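PDB 2EKD: KaiC-like domain-containing protein from Pyrococcus horikoshii, which is of unknown function but belongs to a Pyrococcus family related to the P-loop NTPases, consistent with a KaiC-like domain. Local coordinates for residues Lys10-Arg13 with Val14-Val18; Leu49-Tyr52 with Tyr53-Tyr56; Gly128-Phe131 with Glu132-Val136; Asn156-Val159 with Ile160-Ser164; Ile167-Leu170 with Leu171-Val174. All coordinates share one frame; numbering follows the deposited sequence.

Interaction 1: Lys10-Arg13 with Val14-Val18; sequences KLFR and VGETV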
loop_
_atom_site.group_PDB
_atom_site.type_symbol
_atom_site.label_atom_id
_atom_site.label_comp_id
_atom_site.label_asym_id
_atom_site.label_seq_id
_atom_site.Cartn_x
_atom_site.Cartn_y
_atom_site.Cartn_z
ATOM N N LYS F 10 -1.832 41.257 7.276
ATOM C CA LYS F 10 -2.826 41.579 8.295
ATOM C C LYS F 10 -3.752 40.390 8.605
ATOM O O LYS F 10 -4.513 40.395 9.567
ATOM C CB LYS F 10 -3.638 42.785 7.810
ATOM C CG LYS F 10 -2.805 44.070 7.767
ATOM C CD LYS F 10 -2.324 44.507 9.152
ATOM C CE LYS F 10 -1.815 45.954 9.162
ATOM N NZ LYS F 10 -0.650 46.069 8.286
ATOM N N LEU F 11 -3.709 39.362 7.727
ATOM C CA LEU F 11 -4.464 38.139 8.012
ATOM C C LEU F 11 -3.834 37.364 9.170
ATOM O O LEU F 11 -4.430 36.487 9.780
ATOM C CB LEU F 11 -4.452 37.249 6.770
ATOM C CG LEU F 11 -5.130 37.886 5.561
ATOM C CD1 LEU F 11 -5.041 36.989 4.324
ATOM C CD2 LEU F 11 -6.613 38.158 5.793
ATOM N N PHE F 12 -2.546 37.678 9.420
ATOM C CA PHE F 12 -1.817 36.986 10.472
ATOM C C PHE F 12 -1.364 37.949 11.578
ATOM O O PHE F 12 -1.273 39.155 11.388
ATOM C CB PHE F 12 -0.601 36.309 9.836
ATOM C CG PHE F 12 -0.992 35.638 8.549
ATOM C CD1 PHE F 12 -1.674 34.427 8.585
ATOM C CD2 PHE F 12 -0.665 36.220 7.335
ATOM C CE1 PHE F 12 -2.035 33.803 7.399
ATOM C CE2 PHE F 12 -1.033 35.590 6.150
ATOM C CZ PHE F 12 -1.722 34.382 6.176
ATOM N N ARG F 13 -1.076 37.406 12.753
ATOM C CA ARG F 13 -0.597 38.231 13.853
ATOM C C ARG F 13 0.786 37.760 14.291
ATOM O O ARG F 13 1.151 36.596 14.090
ATOM C CB ARG F 13 -1.577 38.186 15.026
ATOM C CG ARG F 13 -1.765 36.834 15.653
ATOM C CD ARG F 13 -2.894 36.899 16.666
ATOM N NE ARG F 13 -2.689 37.970 17.637
ATOM C CZ ARG F 13 -3.576 38.318 18.565
ATOM N NH1 ARG F 13 -4.734 37.677 18.649
ATOM N NH2 ARG F 13 -3.306 39.310 19.405
ATOM N N VAL F 14 1.557 38.675 14.872
ATOM C CA VAL F 14 2.901 38.354 15.317
ATOM C C VAL F 14 2.936 37.112 16.183
ATOM O O VAL F 14 2.044 36.884 17.003
ATOM C CB VAL F 14 3.537 39.525 16.102
ATOM C CG1 VAL F 14 3.721 40.710 15.187
ATOM C CG2 VAL F 14 2.666 39.899 17.288
ATOM N N GLY F 15 3.975 36.306 15.985
ATOM C CA GLY F 15 4.128 35.089 16.757
ATOM C C GLY F 15 3.555 33.875 16.051
ATOM O O GLY F 15 3.795 32.742 16.476
ATOM N N GLU F 16 2.798 34.096 14.978
ATOM C CA GLU F 16 2.214 32.973 14.250
ATOM C C GLU F 16 3.211 32.206 13.399
ATOM O O GLU F 16 4.220 32.746 12.940
ATOM C CB GLU F 16 1.083 33.422 13.318
ATOM C CG GLU F 16 -0.270 33.627 13.978
ATOM C CD GLU F 16 -1.425 33.527 12.984
ATOM O OE1 GLU F 16 -1.678 32.415 12.461
ATOM O OE2 GLU F 16 -2.077 34.557 12.721
ATOM N N THR F 17 2.915 30.929 13.204
ATOM C CA THR F 17 3.713 30.088 12.334
ATOM C C THR F 17 2.694 29.659 11.287
ATOM O O THR F 17 1.709 28.984 11.596
ATOM C CB THR F 17 4.290 28.865 13.056
ATOM O OG1 THR F 17 5.269 29.304 14.008
ATOM C CG2 THR F 17 4.961 27.931 12.051
ATOM N N VAL F 18 2.922 30.089 10.054
ATOM C CA VAL F 18 2.022 29.791 8.958
ATOM C C VAL F 18 2.611 28.764 8.006
ATOM O O VAL F 18 3.695 28.953 7.453
ATOM C CB VAL F 18 1.693 31.075 8.163
ATOM C CG1 VAL F 18 0.573 30.812 7.189
ATOM C CG2 VAL F 18 1.332 32.204 9.122
#
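E16 reaches back to the backbone of R13 because its CG stands anti to its own carbonyl carbon (chi1 -81°) and the chain then runs on extended, which carries OE2 to the amide of R13. The bond R13 N to E16 OE2 is 3.0 Å long and fairly straight; the amide comes in on the anti side of the carboxylate, somewhat out of its plane. In the other direction E16 N donates to R13 O at 3.1 Å, closing a type II beta turn from R13 to E16, so that backbone and side chain of one glutamate both hold R13. G15 takes the third position of the turn with a positive phi (95°), where a CB would be jammed against the preceding carbonyl oxygen. The turn leads from the loop after helix 5-9 into strand 17-22, an inner strand of the mixed sheet. The other carboxylate oxygen, OE1, accepts from the hydroxyls of T176 and S177. An alanine here removes both oxygens, and is likely to leave R13 N and the hydroxyls of T176 and S177 without this acceptor. V18 CG2 lies 3.8 Å from F12 CD1, an off-centre CH-pi contact, while E16 OE2 sits at the edge of the same ring. F12 also meets F8 and F152 edge-to-face, and R13 packs on A62 of the second subunit.

Interaction 2: Leu49-Tyr52 with Tyr53-Tyr56; sequences LDTY and YEFY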
loop_
_atom_site.group_PDB
_atom_site.type_symbol
_atom_site.label_atom_id
_atom_site.label_comp_id
_atom_site.label_asym_id
_atom_site.label_seq_id
_atom_site.Cartn_x
_atom_site.Cartn_y
_atom_site.Cartn_z
ATOM N N LEU F 49 18.970 24.062 2.783
ATOM C CA LEU F 49 19.534 23.325 1.658
ATOM C C LEU F 49 19.400 23.988 0.291
ATOM O O LEU F 49 18.934 23.373 -0.665
ATOM C CB LEU F 49 18.929 21.919 1.631
ATOM C CG LEU F 49 19.391 21.064 2.820
ATOM C CD1 LEU F 49 18.537 19.808 2.957
ATOM C CD2 LEU F 49 20.871 20.712 2.625
ATOM N N ASP F 50 19.823 25.246 0.209
ATOM C CA ASP F 50 19.792 26.014 -1.038
ATOM C C ASP F 50 18.449 26.126 -1.760
ATOM O O ASP F 50 18.415 26.305 -2.981
ATOM C CB ASP F 50 20.829 25.464 -2.028
ATOM C CG ASP F 50 22.252 25.558 -1.501
ATOM O OD1 ASP F 50 22.573 26.545 -0.800
ATOM O OD2 ASP F 50 23.053 24.646 -1.800
ATOM N N THR F 51 17.346 26.039 -1.020
ATOM C CA THR F 51 16.037 26.154 -1.642
ATOM C C THR F 51 15.788 27.588 -2.127
ATOM O O THR F 51 15.098 27.802 -3.124
ATOM C CB THR F 51 14.922 25.725 -0.661
ATOM O OG1 THR F 51 15.182 24.384 -0.220
ATOM C CG2 THR F 51 13.550 25.777 -1.335
ATOM N N TYR F 52 16.367 28.569 -1.436
ATOM C CA TYR F 52 16.191 29.963 -1.830
ATOM C C TYR F 52 16.784 30.172 -3.222
ATOM O O TYR F 52 16.182 30.829 -4.075
ATOM C CB TYR F 52 16.849 30.891 -0.804
ATOM C CG TYR F 52 16.493 32.355 -0.972
ATOM C CD1 TYR F 52 15.215 32.741 -1.373
ATOM C CD2 TYR F 52 17.421 33.358 -0.668
ATOM C CE1 TYR F 52 14.863 34.087 -1.460
ATOM C CE2 TYR F 52 17.080 34.710 -0.752
ATOM C CZ TYR F 52 15.796 35.065 -1.145
ATOM O OH TYR F 52 15.434 36.392 -1.189
ATOM N N TYR F 53 17.955 29.590 -3.459
ATOM C CA TYR F 53 18.596 29.683 -4.766
ATOM C C TYR F 53 17.653 29.161 -5.862
ATOM O O TYR F 53 17.549 29.759 -6.934
ATOM C CB TYR F 53 19.899 28.870 -4.782
ATOM C CG TYR F 53 20.486 28.697 -6.169
ATOM C CD1 TYR F 53 21.143 29.749 -6.811
ATOM C CD2 TYR F 53 20.334 27.494 -6.864
ATOM C CE1 TYR F 53 21.630 29.611 -8.113
ATOM C CE2 TYR F 53 20.816 27.346 -8.167
ATOM C CZ TYR F 53 21.456 28.409 -8.786
ATOM O OH TYR F 53 21.874 28.284 -10.096
ATOM N N GLU F 54 16.970 28.046 -5.594
ATOM C CA GLU F 54 16.045 27.461 -6.574
ATOM C C GLU F 54 14.859 28.389 -6.852
ATOM O O GLU F 54 14.461 28.560 -8.007
ATOM C CB GLU F 54 15.541 26.092 -6.095
ATOM C CG GLU F 54 16.655 25.141 -5.664
ATOM C CD GLU F 54 16.154 23.764 -5.234
ATOM O OE1 GLU F 54 15.059 23.669 -4.644
ATOM O OE2 GLU F 54 16.873 22.771 -5.474
ATOM N N PHE F 55 14.293 28.986 -5.802
ATOM C CA PHE F 55 13.169 29.917 -5.975
ATOM C C PHE F 55 13.645 31.137 -6.754
ATOM O O PHE F 55 12.971 31.623 -7.666
ATOM C CB PHE F 55 12.621 30.378 -4.617
ATOM C CG PHE F 55 11.585 29.459 -4.025
ATOM C CD1 PHE F 55 11.847 28.109 -3.849
ATOM C CD2 PHE F 55 10.350 29.958 -3.619
ATOM C CE1 PHE F 55 10.895 27.265 -3.274
ATOM C CE2 PHE F 55 9.395 29.123 -3.045
ATOM C CZ PHE F 55 9.671 27.772 -2.873
ATOM N N TYR F 56 14.822 31.624 -6.379
ATOM C CA TYR F 56 15.440 32.782 -7.016
ATOM C C TYR F 56 15.661 32.559 -8.512
ATOM O O TYR F 56 15.296 33.394 -9.334
ATOM C CB TYR F 56 16.780 33.063 -6.333
ATOM C CG TYR F 56 17.637 34.104 -7.003
ATOM C CD1 TYR F 56 17.445 35.459 -6.754
ATOM C CD2 TYR F 56 18.668 33.728 -7.863
ATOM C CE1 TYR F 56 18.263 36.415 -7.334
ATOM C CE2 TYR F 56 19.491 34.673 -8.454
ATOM C CZ TYR F 56 19.287 36.018 -8.182
ATOM O OH TYR F 56 20.113 36.959 -8.751
#
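Y56 N donates to Y52 O at 2.8 Å and F55 N to T51 O at 3.0 Å, both nearly straight bonds of the first full turn of helix 51-61. The turn before them is looser: E54 N reaches D50 O only weakly. D50 holds the N-cap position, yet its carboxylate makes no capping bond and turns instead to K76, in a salt bridge, and to the amides of T80 and K81. T51 OG1 bonds to I48 O, and K123 reaches both this hydroxyl and E54 OE1.

Around this polar frame the side chains pack along the helix. T51 CG2, anti to the backbone N (chi1 -57° for OG1), lies alongside F55 and touches CE1 at 3.6 Å, the two side chains pointing the same way. E54 CG rests 3.4 Å from D50 O. Y52 passes its hydroxyl to L69 O and Y56 to E70, while the Y53 ring takes part in a cation-pi contact with K81. E54 OE2 bonds to S141 of the third subunit. The whole is the N-terminal turn of an alpha helix that directly follows strand 44-48, in the parallel part of the mixed beta sheet, a beta-to-alpha connection of an alpha/beta fold.

Interaction 3: Gly128-Phe131 with Glu132-Val136; sequences GNTF and ENINV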
loop_
_atom_site.group_PDB
_atom_site.type_symbol
_atom_site.label_atom_id
_atom_site.label_comp_id
_atom_site.label_asym_id
_atom_site.label_seq_id
_atom_site.Cartn_x
_atom_site.Cartn_y
_atom_site.Cartn_z
ATOM N N GLY F 128 15.106 12.310 6.387
ATOM C CA GLY F 128 15.157 11.594 7.645
ATOM C C GLY F 128 14.104 10.534 7.898
ATOM O O GLY F 128 13.097 10.438 7.185
ATOM N N ASN F 129 14.352 9.724 8.922
ATOM C CA ASN F 129 13.414 8.684 9.301
ATOM C C ASN F 129 12.348 9.298 10.220
ATOM O O ASN F 129 12.325 10.510 10.434
ATOM C CB ASN F 129 14.142 7.523 10.001
ATOM C CG ASN F 129 14.963 7.974 11.194
ATOM O OD1 ASN F 129 14.621 8.949 11.871
ATOM N ND2 ASN F 129 16.046 7.247 11.474
ATOM N N THR F 130 11.466 8.471 10.760
ATOM C CA THR F 130 10.405 8.965 11.622
ATOM C C THR F 130 10.916 9.749 12.829
ATOM O O THR F 130 10.384 10.818 13.157
ATOM C CB THR F 130 9.524 7.803 12.107
ATOM O OG1 THR F 130 8.980 7.126 10.971
ATOM C CG2 THR F 130 8.382 8.311 12.976
ATOM N N PHE F 131 11.945 9.220 13.486
ATOM C CA PHE F 131 12.524 9.864 14.662
ATOM C C PHE F 131 13.113 11.232 14.339
ATOM O O PHE F 131 12.929 12.182 15.095
ATOM C CB PHE F 131 13.612 8.975 15.271
ATOM C CG PHE F 131 14.240 9.550 16.510
ATOM C CD1 PHE F 131 13.531 9.596 17.709
ATOM C CD2 PHE F 131 15.535 10.052 16.481
ATOM C CE1 PHE F 131 14.103 10.135 18.859
ATOM C CE2 PHE F 131 16.118 10.595 17.628
ATOM C CZ PHE F 131 15.398 10.635 18.818
ATOM N N GLU F 132 13.825 11.333 13.221
ATOM C CA GLU F 132 14.425 12.604 12.827
ATOM C C GLU F 132 13.342 13.576 12.356
ATOM O O GLU F 132 13.455 14.786 12.555
ATOM C CB GLU F 132 15.477 12.372 11.732
ATOM C CG GLU F 132 16.619 11.478 12.206
ATOM C CD GLU F 132 17.505 10.939 11.082
ATOM O OE1 GLU F 132 16.977 10.473 10.042
ATOM O OE2 GLU F 132 18.747 10.959 11.255
ATOM N N ASN F 133 12.290 13.044 11.743
ATOM C CA ASN F 133 11.178 13.869 11.269
ATOM C C ASN F 133 10.514 14.542 12.466
ATOM O O ASN F 133 10.222 15.739 12.445
ATOM C CB ASN F 133 10.143 13.008 10.531
ATOM C CG ASN F 133 10.615 12.563 9.147
ATOM O OD1 ASN F 133 9.975 11.730 8.511
ATOM N ND2 ASN F 133 11.728 13.123 8.676
ATOM N N ILE F 134 10.271 13.764 13.514
ATOM C CA ILE F 134 9.653 14.299 14.717
ATOM C C ILE F 134 10.502 15.454 15.275
ATOM O O ILE F 134 9.965 16.445 15.772
ATOM C CB ILE F 134 9.474 13.176 15.775
ATOM C CG1 ILE F 134 8.341 12.251 15.337
ATOM C CG2 ILE F 134 9.172 13.764 17.140
ATOM C CD1 ILE F 134 8.359 10.893 16.000
ATOM N N ASN F 135 11.823 15.335 15.190
ATOM C CA ASN F 135 12.684 16.408 15.684
ATOM C C ASN F 135 12.528 17.651 14.814
ATOM O O ASN F 135 12.607 18.775 15.305
ATOM C CB ASN F 135 14.151 15.968 15.730
ATOM C CG ASN F 135 14.417 14.973 16.845
ATOM O OD1 ASN F 135 13.870 15.101 17.943
ATOM N ND2 ASN F 135 15.265 13.980 16.575
ATOM N N VAL F 136 12.296 17.448 13.521
ATOM C CA VAL F 136 12.098 18.574 12.615
ATOM C C VAL F 136 10.817 19.299 13.024
ATOM O O VAL F 136 10.781 20.532 13.088
ATOM C CB VAL F 136 11.965 18.113 11.144
ATOM C CG1 VAL F 136 11.531 19.291 10.270
ATOM C CG2 VAL F 136 13.303 17.555 10.651
HETATM O O HOH W 1 9.294 8.814 8.313
#
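E132 and N129 hold each other by two reciprocal bonds. E132 N donates to N129 OD1 at 2.9 Å, almost in line with the side-chain carbonyl (C=O...N angle 175°), and N129 N returns a bond of 3.0 Å to E132 OE1, which uses its anti lone pair. The N129 side chain gets there because its CG sits between the backbone N and the carbonyl carbon (chi1 55°), folding OD1 over the first helical turn; the two side chains cross at about a right angle. E132 OE1 also lies 3.2 Å from G128 CA, where a CB would collide with E132 CB. An alanine in place of E132 would probably leave the backbone N-H of N129 without its acceptor, the OE1 half of this exchange being lost.

F131 is the other large contributor. N135 ND2 lies over one face of its ring, 3.6 Å from CE2, with the amide plane nearly perpendicular to the ring. F131 also packs on L127 of the second subunit, as does I134.

Behind the cap, N133 carries a split task: its ND2 bonds to I125 O of helix 121-127 and, weakly, to G128 O, while a water donates to its OD1 and also bonds to T130 OG1. Regular backbone bonds follow, N133 N to N129 O and I134 N to T130 O. The exchange between N129 and E132 is a capping box, closing the N-terminal end of helix 130-141.

Interaction 4: Asn156-Val159 with Ile160-Ser164; sequences NRNV and IEKHS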
loop_
_atom_site.group_PDB
_atom_site.type_symbol
_atom_site.label_atom_id
_atom_site.label_comp_id
_atom_site.label_asym_id
_atom_site.label_seq_id
_atom_site.Cartn_x
_atom_site.Cartn_y
_atom_site.Cartn_z
ATOM N N ASN F 156 6.468 21.675 0.208
ATOM C CA ASN F 156 5.883 20.932 -0.892
ATOM C C ASN F 156 5.125 19.810 -0.180
ATOM O O ASN F 156 5.717 18.833 0.267
ATOM C CB ASN F 156 6.970 20.355 -1.795
ATOM C CG ASN F 156 6.400 19.664 -3.007
ATOM O OD1 ASN F 156 5.461 18.886 -2.893
ATOM N ND2 ASN F 156 6.972 19.935 -4.178
ATOM N N ARG F 157 3.814 19.986 -0.063
ATOM C CA ARG F 157 2.925 19.055 0.626
ATOM C C ARG F 157 3.044 17.579 0.238
ATOM O O ARG F 157 3.165 16.720 1.107
ATOM C CB ARG F 157 1.473 19.507 0.443
ATOM C CG ARG F 157 0.466 18.646 1.185
ATOM C CD ARG F 157 -0.952 18.933 0.736
ATOM N NE ARG F 157 -1.926 18.392 1.677
ATOM C CZ ARG F 157 -2.112 17.095 1.904
ATOM N NH1 ARG F 157 -1.394 16.188 1.254
ATOM N NH2 ARG F 157 -3.017 16.706 2.795
ATOM N N ASN F 158 3.004 17.293 -1.058
ATOM C CA ASN F 158 3.093 15.921 -1.546
ATOM C C ASN F 158 4.375 15.215 -1.137
ATOM O O ASN F 158 4.362 14.016 -0.854
ATOM C CB ASN F 158 2.958 15.885 -3.070
ATOM C CG ASN F 158 1.587 16.327 -3.540
ATOM O OD1 ASN F 158 0.590 16.146 -2.836
ATOM N ND2 ASN F 158 1.525 16.893 -4.743
ATOM N N VAL F 159 5.481 15.949 -1.125
ATOM C CA VAL F 159 6.751 15.377 -0.726
ATOM C C VAL F 159 6.672 14.883 0.720
ATOM O O VAL F 159 7.144 13.792 1.027
ATOM C CB VAL F 159 7.891 16.410 -0.851
ATOM C CG1 VAL F 159 9.136 15.903 -0.151
ATOM C CG2 VAL F 159 8.190 16.673 -2.316
ATOM N N ILE F 160 6.077 15.678 1.610
ATOM C CA ILE F 160 5.961 15.266 3.011
ATOM C C ILE F 160 4.886 14.185 3.154
ATOM O O ILE F 160 5.096 13.158 3.798
ATOM C CB ILE F 160 5.578 16.453 3.937
ATOM C CG1 ILE F 160 6.647 17.549 3.872
ATOM C CG2 ILE F 160 5.421 15.956 5.359
ATOM C CD1 ILE F 160 6.324 18.775 4.722
ATOM N N GLU F 161 3.735 14.428 2.538
ATOM C CA GLU F 161 2.612 13.497 2.586
ATOM C C GLU F 161 2.991 12.086 2.126
ATOM O O GLU F 161 2.700 11.102 2.809
ATOM C CB GLU F 161 1.472 14.056 1.729
ATOM C CG GLU F 161 0.345 13.088 1.381
ATOM C CD GLU F 161 -0.484 12.672 2.576
ATOM O OE1 GLU F 161 -0.822 13.549 3.402
ATOM O OE2 GLU F 161 -0.815 11.469 2.679
ATOM N N LYS F 162 3.657 11.990 0.981
ATOM C CA LYS F 162 4.048 10.694 0.436
ATOM C C LYS F 162 5.233 10.040 1.151
ATOM O O LYS F 162 5.387 8.821 1.105
ATOM C CB LYS F 162 4.325 10.836 -1.064
ATOM C CG LYS F 162 3.126 11.410 -1.819
ATOM C CD LYS F 162 3.419 11.631 -3.291
ATOM C CE LYS F 162 2.235 12.273 -4.012
ATOM N NZ LYS F 162 0.961 11.517 -3.806
ATOM N N HIS F 163 6.065 10.839 1.812
ATOM C CA HIS F 163 7.204 10.295 2.550
ATOM C C HIS F 163 6.708 9.773 3.899
ATOM O O HIS F 163 7.044 8.662 4.305
ATOM C CB HIS F 163 8.262 11.372 2.784
ATOM C CG HIS F 163 9.398 10.921 3.649
ATOM N ND1 HIS F 163 10.322 9.983 3.239
ATOM C CD2 HIS F 163 9.766 11.292 4.899
ATOM C CE1 HIS F 163 11.214 9.797 4.197
ATOM N NE2 HIS F 163 10.899 10.581 5.216
ATOM N N SER F 164 5.919 10.591 4.593
ATOM C CA SER F 164 5.354 10.215 5.883
ATOM C C SER F 164 4.098 11.016 6.194
ATOM O O SER F 164 4.163 12.131 6.717
ATOM C CB SER F 164 6.365 10.419 7.006
ATOM O OG SER F 164 5.785 10.043 8.243
#
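The guanidinium of R157 and the carboxylate of E161 lie nearly parallel, their planes 18° apart, with E161 OE1 approaching obliquely at 3.5 Å from R157 NH1. This i to i+4 salt bridge, whose hydrogen bond is weak, runs along the surface of helix 157-163, the short helix that follows strand 149-156. Both side chains point the same way: R157 is extended from CG to NE, while E161 turns back at chi2 (68°), which brings its acid end beside the arginine. OE2 of E161 bonds onward to S165 OG.

N156 caps the helix, its OD1 accepting a weak bond from V159 N, and its ND2 donates to E173 of the third subunit. N158 ND2 likewise reaches D169 of that subunit, so one face of the helix is engaged across the interface. K162 lies alongside N158, with CE 3.8 Å from N158 CB.

The backbone bonds tighten mid-helix, E161 N to R157 O and K162 N to N158 O both being 2.8 Å. The last turn is less regular: H163 N meets V159 O at 3.2 Å from 40° above the carbonyl plane, while V159 O also touches H163 CB and the imidazole NE2 is bonded to G128 O.

Interaction 5: Ile167-Leu170 with Leu171-Val174; sequences ILDL and LEEV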
loop_
_atom_site.group_PDB
_atom_site.type_symbol
_atom_site.label_atom_id
_atom_site.label_comp_id
_atom_site.label_asym_id
_atom_site.label_seq_id
_atom_site.Cartn_x
_atom_site.Cartn_y
_atom_site.Cartn_z
ATOM N N ILE F 167 3.693 12.592 9.679
ATOM C CA ILE F 167 4.487 13.795 9.870
ATOM C C ILE F 167 3.760 15.047 9.379
ATOM O O ILE F 167 3.816 16.097 10.020
ATOM C CB ILE F 167 5.840 13.674 9.148
ATOM C CG1 ILE F 167 6.636 12.518 9.757
ATOM C CG2 ILE F 167 6.605 14.989 9.241
ATOM C CD1 ILE F 167 6.970 12.711 11.228
ATOM N N LEU F 168 3.082 14.940 8.240
ATOM C CA LEU F 168 2.353 16.080 7.712
ATOM C C LEU F 168 1.269 16.504 8.707
ATOM O O LEU F 168 1.118 17.686 9.004
ATOM C CB LEU F 168 1.722 15.740 6.360
ATOM C CG LEU F 168 0.924 16.886 5.729
ATOM C CD1 LEU F 168 1.834 18.113 5.549
ATOM C CD2 LEU F 168 0.363 16.436 4.372
ATOM N N ASP F 169 0.522 15.533 9.222
ATOM C CA ASP F 169 -0.539 15.819 10.181
ATOM C C ASP F 169 0.010 16.461 11.456
ATOM O O ASP F 169 -0.628 17.327 12.046
ATOM C CB ASP F 169 -1.295 14.536 10.538
ATOM C CG ASP F 169 -2.294 14.132 9.469
ATOM O OD1 ASP F 169 -3.323 14.837 9.321
ATOM O OD2 ASP F 169 -2.047 13.117 8.776
ATOM N N LEU F 170 1.185 16.017 11.889
ATOM C CA LEU F 170 1.802 16.575 13.080
ATOM C C LEU F 170 2.186 18.028 12.814
ATOM O O LEU F 170 2.005 18.891 13.668
ATOM C CB LEU F 170 3.058 15.790 13.463
ATOM C CG LEU F 170 3.011 14.701 14.531
ATOM C CD1 LEU F 170 4.438 14.499 15.030
ATOM C CD2 LEU F 170 2.113 15.097 15.700
ATOM N N LEU F 171 2.725 18.279 11.623
ATOM C CA LEU F 171 3.149 19.615 11.217
ATOM C C LEU F 171 1.968 20.583 11.161
ATOM O O LEU F 171 2.059 21.717 11.643
ATOM C CB LEU F 171 3.804 19.566 9.833
ATOM C CG LEU F 171 5.181 20.190 9.620
ATOM C CD1 LEU F 171 5.457 20.235 8.125
ATOM C CD2 LEU F 171 5.248 21.590 10.217
ATOM N N GLU F 172 0.870 20.141 10.550
ATOM C CA GLU F 172 -0.315 20.981 10.431
ATOM C C GLU F 172 -0.894 21.271 11.812
ATOM O O GLU F 172 -1.528 22.304 12.023
ATOM C CB GLU F 172 -1.371 20.306 9.545
ATOM C CG GLU F 172 -0.882 19.996 8.124
ATOM C CD GLU F 172 -2.010 19.633 7.167
ATOM O OE1 GLU F 172 -2.925 18.880 7.560
ATOM O OE2 GLU F 172 -1.976 20.090 6.006
ATOM N N GLU F 173 -0.649 20.366 12.752
ATOM C CA GLU F 173 -1.145 20.525 14.113
ATOM C C GLU F 173 -0.432 21.634 14.900
ATOM O O GLU F 173 -1.077 22.445 15.561
ATOM C CB GLU F 173 -1.006 19.204 14.883
ATOM C CG GLU F 173 -1.639 19.237 16.272
ATOM C CD GLU F 173 -1.405 17.962 17.083
ATOM O OE1 GLU F 173 -1.469 16.845 16.516
ATOM O OE2 GLU F 173 -1.178 18.080 18.306
ATOM N N VAL F 174 0.899 21.666 14.827
ATOM C CA VAL F 174 1.676 22.643 15.579
ATOM C C VAL F 174 1.658 24.077 15.077
ATOM O O VAL F 174 1.956 24.998 15.841
ATOM C CB VAL F 174 3.146 22.195 15.719
ATOM C CG1 VAL F 174 3.205 20.819 16.377
ATOM C CG2 VAL F 174 3.820 22.177 14.359
HETATM O O HOH W 2 -4.953 17.703 9.402
HETATM O O HOH W 3 -2.514 15.696 6.625
#
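L171 N and E172 N donate to I167 O and L168 O at 2.9 Å each, but the next amide is shared, E173 N making weak bonds to both D169 O and L170 O as helix 165-174 nears its end.

Among the side chains, D169 and E172 bring like charges together, OD1 and OE1 standing 4.4 Å apart. Two waters bridge these oxygens, each donating to both, one of them weakly. Their charges are probably offset further by outside partners, K162 of the second subunit for D169 and K189 for E172.

L168 stretches past the start of E172, its CD1 at 4.2 Å from E172 CG, because its CG is anti to the backbone N (chi1 180°) and chi2 (58°) sets CD1 beside E172 CG. L170 CD2 lies 4.1 Å from E173 OE1, and this glutamate bonds to N156 and Y22 of the second subunit, while L170 packs on V159 there. I167 and L171 face inward, onto helices 121-127, 130-141 and 157-163. The arrangement is that of a buried helix packed between its own domain and a neighbouring subunit, with D169 and E173 turned to that subunit and E172 to K189 of its own chain.

How the interactions relate
Interactions 3, 4 and 5 form one cluster on the same side of the chain's centre, with centres 11 to 13 Å apart, whereas interactions 1 and 2 lie on opposite sides of that centre. Interaction 5 is wholly buried; the other four are partly so. N133 CB of interaction 3 packs on I167 CD1 of interaction 5, and L168 of interaction 5 on R157 and E161 of interaction 4, so helix 165-174 touches both 130-141 and 157-163. Interactions 2, 3 and 4 all include helix starts, yet their caps differ: a full capping box in 128-136, a weak asparagine cap in 156-164 and no capping bond from the N-cap aspartate in 49-56. Interaction 1 alone is a turn leading into a strand.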